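P domain of VPI (Norovirus Hu/GI.7/TCH-060/USA/2003, PDB 4P12) forms the protruding part of the norovirus capsid protein VP1, a dimer that probably carries the surface through which the virus recognises host glycans. Local coordinates at residues 6-11 / 231-236; 24-29 / 202-207; 158-163 / 209-214; 195-200 / 294-299. All blocks are in the same frame, centred on the assembly; numbering follows the deposited sequence. Where two conformers were deposited one is given.

How the contacts relate
Contact 2 is the most buried: 24-29 pairs with 202-207 in the curled antiparallel sheet, where main-chain bonds combine with packing of Met, Ile and Phe side chains. Contact 3 also has two backbone bonds, one of them weak, but between strand 153-162 of the other sheet and a loop; residues 209-214 follow almost directly on 202-207. Contacts 1 and 4 lie further out, without strand pairing, and each uses a glutamine amide and a water; contact 1 adds Leu-Ala packing, contact 4 Phe197 against Tyr294 and the buried Glu199 carboxylate. Contacts 1 and 3, centres 34 Å apart on opposite sides of the chain's centre, touch the second subunit, as contact 2 does; contact 4 touches no other chain.

Contact 1. Residues 6-11 / 231-236; sequences QLTVPN and VEQQAP
Gln233, the last helical residue of 224-233, reaches the extended N-terminal segment and grips Thr8 with both ends of its amide. OE1 accepts the backbone N-H of Thr8 at 3.1 Å from Thr8 N, a nearly straight bond (172°) that comes in from the flank of the carbonyl. NE2 gives a hydrogen to Thr8 OG1, 2.9 Å from NE2, with the hydroxyl tilted out of the amide plane. A chi1 of -161° and an extended chain carry the amide across, meeting Leu7 and Thr8 roughly at right angles. In this conformer the two bonds set the turn of the amide; the side chain was modelled in a second position too, and the grip is probably not permanent. His229, one helical turn back, also bonds to Thr8 OG1.

The buried, close-packed part is apolar: Ala235 CB sits 3.9 Å from Leu7 CA, and Leu7 CD1 lies 4.2 Å from the same methyl. Toward Gln6 and Pro236 the packing thins out. There a water bridges the segments, accepting from Leu7 N at 2.9 Å and donating to Pro236 O at 2.8 Å; Gln6, whose side chain starts away from the helix end, is exposed.

The N-terminal segment runs past the end of helix 224-233, with Leu7 resting on Ala242 of strand 241-247 and on Trp290 of strand 284-291, and Val9 on Phe226 of the helix.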
# COMPACT_ATOMS: atom_id res chain seq x y z
N GLN A 6 -6.19 -1.25 25.67
CA GLN A 6 -4.91 -1.96 25.75
C GLN A 6 -4.11 -2.01 24.45
O GLN A 6 -4.65 -2.35 23.40
CB GLN A 6 -5.14 -3.38 26.28
CG GLN A 6 -5.42 -3.42 27.78
CD GLN A 6 -4.19 -3.09 28.60
OE1 GLN A 6 -3.09 -3.56 28.30
NE2 GLN A 6 -4.37 -2.28 29.63
N LEU A 7 -2.82 -1.70 24.54
CA LEU A 7 -1.93 -1.74 23.38
C LEU A 7 -1.73 -3.16 22.85
O LEU A 7 -1.49 -4.11 23.60
CB LEU A 7 -0.57 -1.15 23.75
CG LEU A 7 0.46 -1.07 22.62
CD1 LEU A 7 0.08 -0.02 21.59
CD2 LEU A 7 1.84 -0.77 23.18
N THR A 8 -1.83 -3.28 21.53
CA THR A 8 -1.41 -4.49 20.82
C THR A 8 -0.57 -4.07 19.62
O THR A 8 -0.57 -2.90 19.25
CB THR A 8 -2.60 -5.32 20.33
OG1 THR A 8 -3.42 -4.51 19.48
CG2 THR A 8 -3.44 -5.80 21.51
N VAL A 9 0.14 -5.02 19.02
CA VAL A 9 0.74 -4.77 17.71
C VAL A 9 0.08 -5.74 16.72
O VAL A 9 -0.53 -6.73 17.14
CB VAL A 9 2.28 -4.93 17.73
CG1 VAL A 9 2.92 -3.84 18.58
CG2 VAL A 9 2.67 -6.30 18.24
N PRO A 10 0.15 -5.43 15.42
CA PRO A 10 -0.54 -6.25 14.41
C PRO A 10 -0.19 -7.74 14.42
O PRO A 10 0.99 -8.09 14.45
CB PRO A 10 -0.04 -5.65 13.09
CG PRO A 10 0.20 -4.22 13.41
CD PRO A 10 0.76 -4.23 14.82
N ASN A 11 -1.21 -8.58 14.39
CA ASN A 11 -1.05 -10.03 14.25
C ASN A 11 -0.82 -10.37 12.78
O ASN A 11 -1.66 -10.99 12.13
CB ASN A 11 -2.32 -10.74 14.74
CG ASN A 11 -2.19 -12.25 14.70
OD1 ASN A 11 -1.11 -12.81 14.89
ND2 ASN A 11 -3.30 -12.93 14.39
N VAL A 231 -2.63 4.36 14.97
CA VAL A 231 -3.63 5.39 14.67
C VAL A 231 -5.05 4.94 15.01
O VAL A 231 -5.85 5.70 15.57
CB VAL A 231 -3.55 5.85 13.20
CG1 VAL A 231 -4.72 6.74 12.82
CG2 VAL A 231 -2.23 6.59 12.95
N GLU A 232 -5.37 3.70 14.65
CA GLU A 232 -6.70 3.15 14.90
C GLU A 232 -6.99 2.95 16.38
O GLU A 232 -8.08 3.25 16.85
CB GLU A 232 -6.80 1.78 14.26
CG GLU A 232 -6.95 1.75 12.78
CD GLU A 232 -7.30 0.37 12.32
OE1 GLU A 232 -8.45 -0.05 12.54
OE2 GLU A 232 -6.40 -0.33 11.81
N GLN A 233 -6.02 2.42 17.11
CA GLN A 233 -6.21 1.99 18.49
C GLN A 233 -6.28 3.15 19.48
O GLN A 233 -7.01 3.10 20.48
CB GLN A 233 -5.07 1.06 18.90
CG GLN A 233 -5.35 0.19 20.11
CD GLN A 233 -4.41 -0.99 20.20
OE1 GLN A 233 -3.20 -0.84 20.10
NE2 GLN A 233 -4.97 -2.18 20.38
N GLN A 234 -5.48 4.19 19.22
CA GLN A 234 -5.33 5.31 20.14
C GLN A 234 -5.13 4.83 21.58
O GLN A 234 -5.81 5.30 22.50
CB GLN A 234 -6.52 6.28 20.06
CG GLN A 234 -6.71 6.97 18.71
CD GLN A 234 -5.62 7.99 18.42
OE1 GLN A 234 -5.35 8.87 19.23
NE2 GLN A 234 -5.00 7.87 17.25
N ALA A 235 -4.23 3.88 21.77
CA ALA A 235 -4.04 3.27 23.08
C ALA A 235 -3.20 4.15 24.00
O ALA A 235 -2.27 4.81 23.55
CB ALA A 235 -3.40 1.89 22.94
N PRO A 236 -3.55 4.19 25.29
CA PRO A 236 -2.73 4.89 26.27
C PRO A 236 -1.43 4.16 26.52
O PRO A 236 -1.39 2.93 26.53
CB PRO A 236 -3.61 4.86 27.54
CG PRO A 236 -4.51 3.71 27.35
CD PRO A 236 -4.78 3.65 25.88
O HOH W 1 -2.51 0.35 26.57

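Contact 2. Residues 24-29 / 202-207; sequences AMINKM and VYFMSD
Two backbone hydrogen bonds tie Asn27 and Lys28 to Met205. Asn27 N donates to Met205 O at 3.0 Å, and Met205 N to Lys28 O at 2.9 Å, both nearly along the C=O axis. Lys28 and Met205 form a hydrogen-bonded antiparallel pair; Met29 and Phe204, next along, form a non-hydrogen-bonded one. A weaker CA-H...O contact runs from Met29 CA to Tyr203 O.

The apolar contacts centre on the Phe204 side chain. Ile26 CD1 presses on Phe204 CB at 3.6 Å, while its CG2 branch comes to the edge of the ring. Met29 runs alongside Phe204, its CG 3.8 Å from CE1, and the bend at chi3 (-83°) turns its methyl away beyond SD; the sulfur stands oblique to the ring, 5.2 Å from the centroid, as a Met-aromatic contact. On the other pair, Lys28 CG lies beside Met205 CB at 3.9 Å.

Where direct pairing stops, water takes over, donating to Met25 O and accepting from Asp207 N. Beyond the segments, Phe285 of strand 284-291 packs on both Met29 and Phe204.

This is antiparallel strand pairing, with short strand 28-30 added to strand 200-207 in the curled sheet of the P domain.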
# COMPACT_ATOMS: atom_id res chain seq x y z
N ALA A 24 6.57 -1.02 -1.03
CA ALA A 24 7.23 -2.31 -1.13
C ALA A 24 6.94 -3.11 0.12
O ALA A 24 6.53 -2.54 1.15
CB ALA A 24 8.75 -2.09 -1.28
N MET A 25 7.20 -4.41 0.08
CA MET A 25 6.93 -5.29 1.23
C MET A 25 8.21 -5.71 1.96
O MET A 25 9.18 -6.13 1.34
CB MET A 25 6.15 -6.53 0.78
CG MET A 25 4.84 -6.22 0.08
SD MET A 25 3.59 -5.57 1.20
CE MET A 25 3.67 -6.77 2.53
N ILE A 26 8.20 -5.57 3.29
CA ILE A 26 9.38 -5.84 4.11
C ILE A 26 9.85 -7.27 3.83
O ILE A 26 9.04 -8.20 3.82
CB ILE A 26 9.06 -5.72 5.62
CG1 ILE A 26 8.62 -4.28 5.98
CG2 ILE A 26 10.26 -6.13 6.49
CD1 ILE A 26 9.60 -3.23 5.55
N ASN A 27 11.15 -7.44 3.62
CA ASN A 27 11.69 -8.79 3.45
C ASN A 27 12.76 -9.22 4.46
O ASN A 27 13.12 -10.40 4.52
CB ASN A 27 12.08 -9.03 1.98
CG ASN A 27 13.38 -8.37 1.58
OD1 ASN A 27 13.74 -7.32 2.09
ND2 ASN A 27 14.04 -8.93 0.57
N LYS A 28 13.21 -8.28 5.28
CA LYS A 28 14.08 -8.62 6.42
C LYS A 28 14.21 -7.48 7.41
O LYS A 28 13.81 -6.34 7.15
CB LYS A 28 15.49 -9.03 5.98
CG LYS A 28 16.32 -7.89 5.44
CD LYS A 28 17.69 -8.38 4.97
CE LYS A 28 18.64 -8.58 6.16
NZ LYS A 28 20.01 -9.00 5.73
N MET A 29 14.76 -7.81 8.58
CA MET A 29 15.13 -6.83 9.59
C MET A 29 16.65 -6.74 9.62
O MET A 29 17.33 -7.69 9.23
CB MET A 29 14.69 -7.31 10.97
CG MET A 29 13.22 -7.35 11.19
SD MET A 29 12.92 -7.97 12.84
CE MET A 29 13.00 -9.74 12.63
N VAL A 202 15.96 -1.30 15.29
CA VAL A 202 15.62 -2.31 14.28
C VAL A 202 15.11 -1.62 13.02
O VAL A 202 14.19 -0.81 13.06
CB VAL A 202 14.57 -3.31 14.80
CG1 VAL A 202 14.10 -4.26 13.68
CG2 VAL A 202 15.11 -4.09 16.01
N TYR A 203 15.75 -1.94 11.90
CA TYR A 203 15.34 -1.40 10.62
C TYR A 203 14.69 -2.47 9.77
O TYR A 203 15.20 -3.59 9.66
CB TYR A 203 16.54 -0.77 9.89
CG TYR A 203 17.12 0.38 10.65
CD1 TYR A 203 16.54 1.64 10.56
CD2 TYR A 203 18.22 0.21 11.49
CE1 TYR A 203 17.05 2.72 11.26
CE2 TYR A 203 18.74 1.30 12.21
CZ TYR A 203 18.13 2.54 12.09
OH TYR A 203 18.63 3.62 12.80
N PHE A 204 13.56 -2.11 9.19
CA PHE A 204 12.80 -3.01 8.33
C PHE A 204 13.13 -2.67 6.88
O PHE A 204 12.94 -1.53 6.46
CB PHE A 204 11.31 -2.88 8.65
CG PHE A 204 10.99 -3.18 10.09
CD1 PHE A 204 10.77 -4.48 10.50
CD2 PHE A 204 10.99 -2.16 11.04
CE1 PHE A 204 10.50 -4.77 11.83
CE2 PHE A 204 10.73 -2.44 12.39
CZ PHE A 204 10.49 -3.74 12.79
N MET A 205 13.65 -3.65 6.14
CA MET A 205 14.24 -3.41 4.82
C MET A 205 13.34 -3.90 3.70
O MET A 205 12.64 -4.90 3.86
CB MET A 205 15.57 -4.14 4.68
CG MET A 205 16.55 -3.92 5.81
SD MET A 205 16.95 -2.18 6.06
CE MET A 205 17.68 -1.77 4.49
N SER A 206 13.35 -3.18 2.58
CA SER A 206 12.64 -3.63 1.38
C SER A 206 13.54 -3.49 0.17
O SER A 206 14.31 -2.52 0.08
CB SER A 206 11.39 -2.79 1.13
OG SER A 206 10.40 -3.04 2.12
N ASP A 207 13.43 -4.43 -0.76
CA ASP A 207 14.08 -4.27 -2.06
C ASP A 207 13.42 -3.08 -2.77
O ASP A 207 12.20 -2.92 -2.72
CB ASP A 207 13.92 -5.54 -2.91
CG ASP A 207 14.60 -6.76 -2.29
OD1 ASP A 207 15.60 -6.60 -1.56
OD2 ASP A 207 14.12 -7.89 -2.54
O HOH W 2 11.28 -6.29 -0.45

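Contact 3. Residues 158-163 / 209-214; sequences LAWVSP and PIVSGN
Trp160 meets Pro209 and Val211 beside a classic beta bulge, in which Ala159 and Trp160 both face His109 on the neighbouring strand of the six-stranded antiparallel sheet. Its CB starts the contact, 3.3 Å from Pro209 O and 3.8 Å from Pro209 CG. From there CG projects between the backbone N and the carbonyl carbon (chi1 57°), which carries the indole along the loop toward Val211. The benzo carbons CE3 and CZ3 each lie 3.8 Å from Val211 CG2, which is oblique to the ring. His109 stacks on the indole, and Met124 of the second subunit packs against Trp160 as well.

The backbones run side by side in nearly the same direction and make a single bridge, Val161 with Ile210. Val211 N donates to Val161 O at 3.0 Å, whereas the bond from Val161 N to Pro209 O is weak. Alongside this bridge the side chains of Val161 and Ile210 point the same way, with Val161 CG2 touching both CG1 and CG2 of the isoleucine.

Farther on, Pro163 closes on the loop. Its CD lies 3.4 Å from Val211 O, and its CG packs tightly on Ser212 CB, also at 3.4 Å.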
# COMPACT_ATOMS: atom_id res chain seq x y z
N LEU A 158 6.72 7.36 -6.33
CA LEU A 158 8.15 7.25 -6.50
C LEU A 158 8.46 5.88 -7.12
O LEU A 158 8.10 4.83 -6.58
CB LEU A 158 8.86 7.38 -5.15
CG LEU A 158 10.38 7.35 -5.25
CD1 LEU A 158 10.88 8.62 -5.98
CD2 LEU A 158 11.01 7.23 -3.88
N ALA A 159 9.14 5.90 -8.27
CA ALA A 159 9.43 4.68 -9.01
C ALA A 159 10.85 4.18 -8.78
O ALA A 159 11.06 2.97 -8.67
CB ALA A 159 9.17 4.90 -10.52
N TRP A 160 11.81 5.11 -8.76
CA TRP A 160 13.20 4.78 -8.52
C TRP A 160 13.98 6.04 -8.18
O TRP A 160 13.46 7.15 -8.33
CB TRP A 160 13.83 4.03 -9.71
CG TRP A 160 13.80 4.72 -11.08
CD1 TRP A 160 12.73 4.83 -11.92
CD2 TRP A 160 14.92 5.28 -11.78
NE1 TRP A 160 13.10 5.46 -13.09
CE2 TRP A 160 14.44 5.73 -13.03
CE3 TRP A 160 16.28 5.45 -11.47
CZ2 TRP A 160 15.28 6.36 -13.97
CZ3 TRP A 160 17.11 6.06 -12.41
CH2 TRP A 160 16.60 6.51 -13.64
N VAL A 161 15.19 5.85 -7.66
CA VAL A 161 16.06 6.97 -7.28
C VAL A 161 17.46 6.76 -7.83
O VAL A 161 17.87 5.62 -8.10
CB VAL A 161 16.11 7.19 -5.74
CG1 VAL A 161 14.72 7.53 -5.18
CG2 VAL A 161 16.72 5.97 -5.03
N SER A 162 18.20 7.85 -8.01
CA SER A 162 19.52 7.80 -8.61
C SER A 162 20.35 8.96 -8.07
O SER A 162 19.80 9.86 -7.43
CB SER A 162 19.41 7.83 -10.14
OG SER A 162 18.87 9.05 -10.57
N PRO A 163 21.67 8.95 -8.31
CA PRO A 163 22.54 9.97 -7.70
C PRO A 163 22.29 11.40 -8.18
O PRO A 163 21.92 11.62 -9.34
CB PRO A 163 23.95 9.54 -8.13
CG PRO A 163 23.84 8.11 -8.42
CD PRO A 163 22.46 7.89 -8.96
N PRO A 209 14.28 -0.18 -6.37
CA PRO A 209 15.29 0.19 -7.37
C PRO A 209 16.06 1.48 -7.04
O PRO A 209 15.62 2.59 -7.33
CB PRO A 209 14.49 0.34 -8.67
CG PRO A 209 13.07 0.57 -8.23
CD PRO A 209 12.91 -0.12 -6.90
N ILE A 210 17.27 1.28 -6.51
CA ILE A 210 18.18 2.36 -6.18
C ILE A 210 19.35 2.19 -7.13
O ILE A 210 20.01 1.14 -7.13
CB ILE A 210 18.70 2.25 -4.74
CG1 ILE A 210 17.55 2.31 -3.73
CG2 ILE A 210 19.74 3.36 -4.46
CD1 ILE A 210 17.98 2.18 -2.28
N VAL A 211 19.56 3.16 -8.00
CA VAL A 211 20.70 3.17 -8.90
C VAL A 211 21.86 3.80 -8.16
O VAL A 211 21.72 4.89 -7.60
CB VAL A 211 20.37 3.95 -10.19
CG1 VAL A 211 21.60 4.11 -11.06
CG2 VAL A 211 19.26 3.23 -10.96
N SER A 212 22.97 3.08 -8.10
CA SER A 212 24.19 3.53 -7.42
C SER A 212 23.99 3.68 -5.93
O SER A 212 24.47 4.65 -5.33
CB SER A 212 24.74 4.83 -8.02
OG SER A 212 25.04 4.66 -9.38
N GLY A 213 23.35 2.70 -5.31
CA GLY A 213 23.34 2.66 -3.86
C GLY A 213 24.19 1.49 -3.45
O GLY A 213 24.52 0.64 -4.29
N ASN A 214 24.60 1.44 -2.19
CA ASN A 214 25.47 0.36 -1.76
C ASN A 214 24.70 -0.96 -1.87
O ASN A 214 25.27 -1.99 -2.24
CB ASN A 214 25.97 0.60 -0.34
CG ASN A 214 27.06 1.66 -0.27
OD1 ASN A 214 27.62 2.07 -1.29
ND2 ASN A 214 27.38 2.10 0.94

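Contact 4. Residues 195-200 / 294-299; sequences PGFGEA and YYQLKP
Phe197 comes first to the 294-299 segment, where it meets Tyr294. The CA of Tyr294 sits over one face of the phenyl ring, offset toward the rim, in a CH-pi contact 4.2 Å from the centroid. The two rings also approach each other, but they are modelled too close together for the detail of that meeting to be trusted. A chi1 of -58°, with CG opposite the carbonyl carbon of Phe197, places the phenyl ring beneath this CA-H.

The main-chain carbonyl of Phe197 takes the amide of Gln296: NE2 donates to Phe197 O at 3.0 Å, coming from above the carbonyl plane. The chain of Gln296 bends at chi2 (74°) to bring its end there. Phe197 and Gly198, both with positive phi, are the corners of a type I' beta turn that spans Gly196 to Glu199 and is closed by Glu199 N bonding to Gly196 O; the turn leads into strand 200-207 of the curled P-domain sheet.

Past Gly198, Glu199 sends its side chain back toward the other segment, crossing Leu297 at about a right angle, with Leu297 CD1 4.1 Å from Glu199 CD. A water lies 2.8 Å from Glu199 OE2 and accepts from Leu297 N at 2.9 Å, bridging carboxylate and backbone. The buried carboxylate has further partners: a salt bridge joins OE2 to Lys259, while OE1 is hydrogen-bonded to Thr267 and Tyr261, and the lysine charge and the two hydroxyls probably favour its ionised form. Lys259 also donates to Tyr295 O, one ammonium group thereby joining both segments.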
# COMPACT_ATOMS: atom_id res chain seq x y z
N PRO A 195 18.65 4.02 22.11
CA PRO A 195 18.33 4.48 23.47
C PRO A 195 19.13 3.90 24.62
O PRO A 195 18.67 4.04 25.76
CB PRO A 195 16.87 4.05 23.63
CG PRO A 195 16.75 2.83 22.76
CD PRO A 195 17.68 3.04 21.60
N GLY A 196 20.30 3.33 24.40
CA GLY A 196 21.06 2.85 25.55
C GLY A 196 20.90 1.36 25.84
O GLY A 196 20.21 0.65 25.11
N PHE A 197 21.62 0.90 26.86
CA PHE A 197 21.52 -0.47 27.38
C PHE A 197 21.84 -1.50 26.31
O PHE A 197 21.24 -2.59 26.26
CB PHE A 197 20.13 -0.70 27.98
CG PHE A 197 19.81 0.26 29.08
CD1 PHE A 197 20.44 0.14 30.31
CD2 PHE A 197 18.91 1.30 28.88
CE1 PHE A 197 20.18 1.04 31.33
CE2 PHE A 197 18.64 2.19 29.90
CZ PHE A 197 19.27 2.06 31.12
N GLY A 198 22.80 -1.15 25.45
CA GLY A 198 23.27 -2.07 24.42
C GLY A 198 22.29 -2.24 23.27
O GLY A 198 22.51 -3.07 22.39
N GLU A 199 21.23 -1.44 23.26
CA GLU A 199 20.19 -1.57 22.24
C GLU A 199 20.54 -0.93 20.91
O GLU A 199 21.25 0.09 20.84
CB GLU A 199 18.87 -0.99 22.79
CG GLU A 199 18.34 -1.83 23.94
CD GLU A 199 17.09 -1.26 24.59
OE1 GLU A 199 16.33 -0.50 23.94
OE2 GLU A 199 16.93 -1.50 25.80
N ALA A 200 20.02 -1.54 19.85
CA ALA A 200 20.19 -1.05 18.49
C ALA A 200 18.81 -0.94 17.88
O ALA A 200 17.96 -1.81 18.08
CB ALA A 200 21.05 -2.01 17.67
N TYR A 294 14.41 0.67 31.40
CA TYR A 294 15.75 0.23 31.77
C TYR A 294 16.00 -1.25 31.50
O TYR A 294 17.00 -1.80 31.97
CB TYR A 294 16.05 0.56 33.24
CG TYR A 294 16.10 2.03 33.62
CD1 TYR A 294 16.72 2.97 32.79
CD2 TYR A 294 15.56 2.48 34.82
CE1 TYR A 294 16.78 4.31 33.14
CE2 TYR A 294 15.62 3.82 35.18
CZ TYR A 294 16.23 4.73 34.33
OH TYR A 294 16.29 6.06 34.68
N TYR A 295 14.81 -1.86 31.22
CA TYR A 295 14.70 -3.31 31.06
C TYR A 295 15.78 -3.80 30.10
O TYR A 295 15.88 -3.32 28.97
CB TYR A 295 13.31 -3.68 30.53
CG TYR A 295 13.06 -5.17 30.39
CD1 TYR A 295 13.39 -5.85 29.22
CD2 TYR A 295 12.50 -5.91 31.43
CE1 TYR A 295 13.17 -7.21 29.08
CE2 TYR A 295 12.27 -7.28 31.30
CZ TYR A 295 12.61 -7.91 30.12
OH TYR A 295 12.39 -9.26 29.96
N GLN A 296 16.57 -4.77 30.54
CA GLN A 296 17.70 -5.25 29.75
C GLN A 296 17.28 -6.44 28.89
O GLN A 296 16.90 -7.49 29.42
CB GLN A 296 18.88 -5.60 30.67
CG GLN A 296 20.10 -6.10 29.91
CD GLN A 296 20.83 -4.97 29.19
OE1 GLN A 296 21.23 -3.98 29.81
NE2 GLN A 296 20.97 -5.10 27.87
N LEU A 297 17.34 -6.29 27.57
CA LEU A 297 16.87 -7.33 26.66
C LEU A 297 17.88 -8.46 26.50
O LEU A 297 19.09 -8.25 26.54
CB LEU A 297 16.61 -6.73 25.28
CG LEU A 297 15.53 -5.65 25.14
CD1 LEU A 297 15.65 -4.98 23.77
CD2 LEU A 297 14.15 -6.25 25.33
N LYS A 298 17.35 -9.67 26.30
CA LYS A 298 18.17 -10.82 25.91
C LYS A 298 18.62 -10.64 24.47
O LYS A 298 17.81 -10.32 23.61
CB LYS A 298 17.34 -12.11 26.04
CG LYS A 298 18.10 -13.38 25.66
CD LYS A 298 17.21 -14.60 25.86
CE LYS A 298 17.85 -15.86 25.28
NZ LYS A 298 19.28 -15.98 25.69
N PRO A 299 19.92 -10.83 24.19
CA PRO A 299 20.39 -10.64 22.81
C PRO A 299 19.78 -11.58 21.77
O PRO A 299 19.42 -12.73 22.07
CB PRO A 299 21.89 -10.93 22.92
CG PRO A 299 22.23 -10.59 24.34
CD PRO A 299 21.03 -11.04 25.13
O HOH W 3 18.35 -3.79 26.64